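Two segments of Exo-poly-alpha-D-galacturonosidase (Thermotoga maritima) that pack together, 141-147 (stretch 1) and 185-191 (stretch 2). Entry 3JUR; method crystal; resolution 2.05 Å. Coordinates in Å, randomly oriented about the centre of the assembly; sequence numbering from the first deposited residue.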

# COMPACT_ATOMS: atom_id res chain seq x y z
N HIS D 141 -36.98 -22.01 29.20
CA HIS D 141 -37.71 -20.86 29.73
C HIS D 141 -37.58 -19.60 28.87
O HIS D 141 -36.46 -19.14 28.57
N TRP D 142 -38.73 -19.06 28.46
CA TRP D 142 -38.82 -17.88 27.58
C TRP D 142 -38.32 -18.09 26.13
O TRP D 142 -39.04 -17.77 25.18
N TRP D 143 -37.10 -18.60 25.97
CA TRP D 143 -36.46 -18.68 24.65
C TRP D 143 -37.20 -19.55 23.61
O TRP D 143 -37.22 -19.19 22.43
N PRO D 144 -37.80 -20.68 24.04
CA PRO D 144 -38.58 -21.45 23.07
C PRO D 144 -39.66 -20.64 22.34
O PRO D 144 -40.04 -21.00 21.22
N TRP D 145 -40.12 -19.54 22.94
CA TRP D 145 -41.15 -18.71 22.33
C TRP D 145 -40.72 -18.06 21.01
O TRP D 145 -41.57 -17.69 20.19
N LYS D 146 -39.41 -17.93 20.79
CA LYS D 146 -38.86 -17.39 19.55
C LYS D 146 -39.20 -18.24 18.32
O LYS D 146 -39.47 -17.70 17.24
N GLY D 147 -39.19 -19.56 18.49
CA GLY D 147 -39.53 -20.48 17.40
C GLY D 147 -38.33 -21.16 16.76
O GLY D 147 -38.47 -21.80 15.71
N GLY D 185 -51.90 -16.73 27.20
CA GLY D 185 -52.36 -17.36 25.95
C GLY D 185 -51.63 -16.84 24.72
O GLY D 185 -51.93 -17.25 23.60
N HIS D 186 -50.68 -15.94 24.93
CA HIS D 186 -49.87 -15.37 23.85
C HIS D 186 -48.39 -15.50 24.16
O HIS D 186 -48.01 -15.72 25.31
N TYR D 187 -47.56 -15.38 23.13
CA TYR D 187 -46.16 -15.81 23.23
C TYR D 187 -45.14 -14.73 22.88
O TYR D 187 -44.16 -14.98 22.17
N LEU D 188 -45.38 -13.53 23.41
CA LEU D 188 -44.46 -12.41 23.26
C LEU D 188 -43.69 -12.18 24.56
O LEU D 188 -44.27 -11.75 25.57
N ARG D 189 -42.39 -12.50 24.53
CA ARG D 189 -41.49 -12.31 25.68
C ARG D 189 -41.40 -10.84 26.12
O ARG D 189 -41.55 -9.94 25.29
N PRO D 190 -41.18 -10.60 27.42
CA PRO D 190 -40.99 -9.24 27.91
C PRO D 190 -39.51 -8.82 27.87
O PRO D 190 -38.64 -9.69 27.81
N SER D 191 -39.25 -7.51 27.89
CA SER D 191 -37.89 -6.99 28.09
C SER D 191 -37.42 -7.34 29.50
O SER D 191 -38.23 -7.68 30.37

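The contact between these two stretches rests on aromatic faces and the aliphatic part of an arginine; no hydrogen bond crosses it, and the summed buried surface is a modest 430 Å². Arg-189 and Trp-145 contribute most.

Trp-145, in the 3-10 segment, directs its CA-to-CB bond toward stretch 2. With chi1 at -70° (m) and chi2 near 10°, its indole lies against the backbone of the irregular second stretch, Trp-145 CE3 standing 3.5 Å from Tyr-187 C. A broad, flat ring suits this place because it can cover main chain and side chain together. Tyr-187 CA sits over the six-membered ring of Trp-145, 4.1 Å from its centroid, in a CH-pi contact. The tyrosine ring, also m at chi1, turns its edge to the indole face: its centroid is 5.0 Å from that of the five-membered ring of Trp-145, the planes meet at 81°, and Tyr-187 CD1 approaches Trp-145 CE2 to 3.6 Å. Such an arrangement sets the slightly positive ring hydrogens of tyrosine against the electron-rich indole.

Arg-189 leaves its backbone sideways, but its m, t, m course over chi1 to chi3 brings its end nearer stretch 1. Arg-189 CG provides apolar packing, 4.0 Å from Trp-145 CE3 and 4.1 Å from Trp-142 CE3. Arg-189 CD, a methylene polarised by the adjacent nitrogen, makes a close contact of 3.3 Å with the carbonyl oxygen Trp-142 O. Lys-146 CB lies over one face of the guanidinium, whose NH1 and NH2 are hydrogen-bonded elsewhere in the structure. The lysine thus packs through its aliphatic portion, and its end leads away from stretch 2.

Trp-142, buried and m at chi1, completes the contact. Pro-190 CD lies over its six-membered ring, 4.0 Å from the centroid, and 3.5 Å from Trp-142 CZ3; the CD methylene of proline, polarised by the adjacent nitrogen, fits well against such a face.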

# COMPACT_ATOMS: atom_id res chain seq x y z
CB HIS D 141 -37.29 -20.58 31.18
CG HIS D 141 -37.44 -21.77 32.09
ND1 HIS D 141 -36.43 -22.67 32.30
CD2 HIS D 141 -38.50 -22.21 32.81
CE1 HIS D 141 -36.84 -23.61 33.13
NE2 HIS D 141 -38.10 -23.35 33.46
CB TRP D 142 -38.14 -16.65 28.18
CG TRP D 142 -38.67 -16.20 29.52
CD1 TRP D 142 -38.00 -16.22 30.71
CD2 TRP D 142 -39.96 -15.63 29.79
NE1 TRP D 142 -38.79 -15.72 31.71
CE2 TRP D 142 -40.00 -15.35 31.18
CE3 TRP D 142 -41.09 -15.35 29.01
CZ2 TRP D 142 -41.13 -14.79 31.80
CZ3 TRP D 142 -42.21 -14.79 29.63
CH2 TRP D 142 -42.21 -14.52 31.01
CB TRP D 143 -34.98 -19.10 24.74
CG TRP D 143 -34.06 -18.11 25.40
CD1 TRP D 143 -34.34 -16.82 25.73
CD2 TRP D 143 -32.69 -18.33 25.78
NE1 TRP D 143 -33.24 -16.22 26.31
CE2 TRP D 143 -32.22 -17.13 26.36
CE3 TRP D 143 -31.83 -19.43 25.70
CZ2 TRP D 143 -30.91 -16.99 26.85
CZ3 TRP D 143 -30.53 -19.30 26.19
CH2 TRP D 143 -30.08 -18.08 26.75
CB PRO D 144 -39.23 -22.53 23.93
CG PRO D 144 -38.26 -22.75 25.02
CD PRO D 144 -37.64 -21.41 25.31
CB TRP D 145 -41.66 -17.65 23.32
CG TRP D 145 -42.48 -18.22 24.45
CD1 TRP D 145 -42.65 -19.54 24.77
CD2 TRP D 145 -43.21 -17.47 25.43
NE1 TRP D 145 -43.46 -19.66 25.88
CE2 TRP D 145 -43.82 -18.41 26.31
CE3 TRP D 145 -43.42 -16.10 25.66
CZ2 TRP D 145 -44.62 -18.03 27.38
CZ3 TRP D 145 -44.23 -15.72 26.73
CH2 TRP D 145 -44.81 -16.68 27.58
CB LYS D 146 -37.34 -17.20 19.67
CG LYS D 146 -36.61 -16.79 18.37
CD LYS D 146 -37.10 -15.46 17.82
CE LYS D 146 -36.56 -15.21 16.42
NZ LYS D 146 -37.17 -13.99 15.80
CB HIS D 186 -50.28 -13.92 23.57
CG HIS D 186 -51.72 -13.78 23.21
ND1 HIS D 186 -52.17 -13.83 21.91
CD2 HIS D 186 -52.83 -13.65 23.99
CE1 HIS D 186 -53.49 -13.71 21.90
NE2 HIS D 186 -53.91 -13.60 23.14
CB TYR D 187 -45.96 -17.11 22.44
CG TYR D 187 -46.86 -18.22 22.93
CD1 TYR D 187 -46.44 -19.10 23.93
CD2 TYR D 187 -48.16 -18.38 22.43
CE1 TYR D 187 -47.28 -20.12 24.40
CE2 TYR D 187 -49.00 -19.38 22.90
CZ TYR D 187 -48.55 -20.24 23.88
OH TYR D 187 -49.37 -21.24 24.34
CB LEU D 188 -45.23 -11.14 22.86
CG LEU D 188 -46.15 -11.22 21.63
CD1 LEU D 188 -46.99 -9.96 21.50
CD2 LEU D 188 -45.34 -11.47 20.35
CB ARG D 189 -40.08 -12.79 25.35
CG ARG D 189 -39.93 -14.30 25.20
CD ARG D 189 -38.62 -14.59 24.48
NE ARG D 189 -38.68 -14.19 23.07
CZ ARG D 189 -37.62 -13.86 22.33
NH1 ARG D 189 -36.40 -13.85 22.85
NH2 ARG D 189 -37.79 -13.52 21.06
CB PRO D 190 -41.47 -9.34 29.36
CG PRO D 190 -41.12 -10.74 29.76
CD PRO D 190 -41.27 -11.58 28.53
CB SER D 191 -37.87 -5.47 27.89
OG SER D 191 -38.08 -5.10 26.54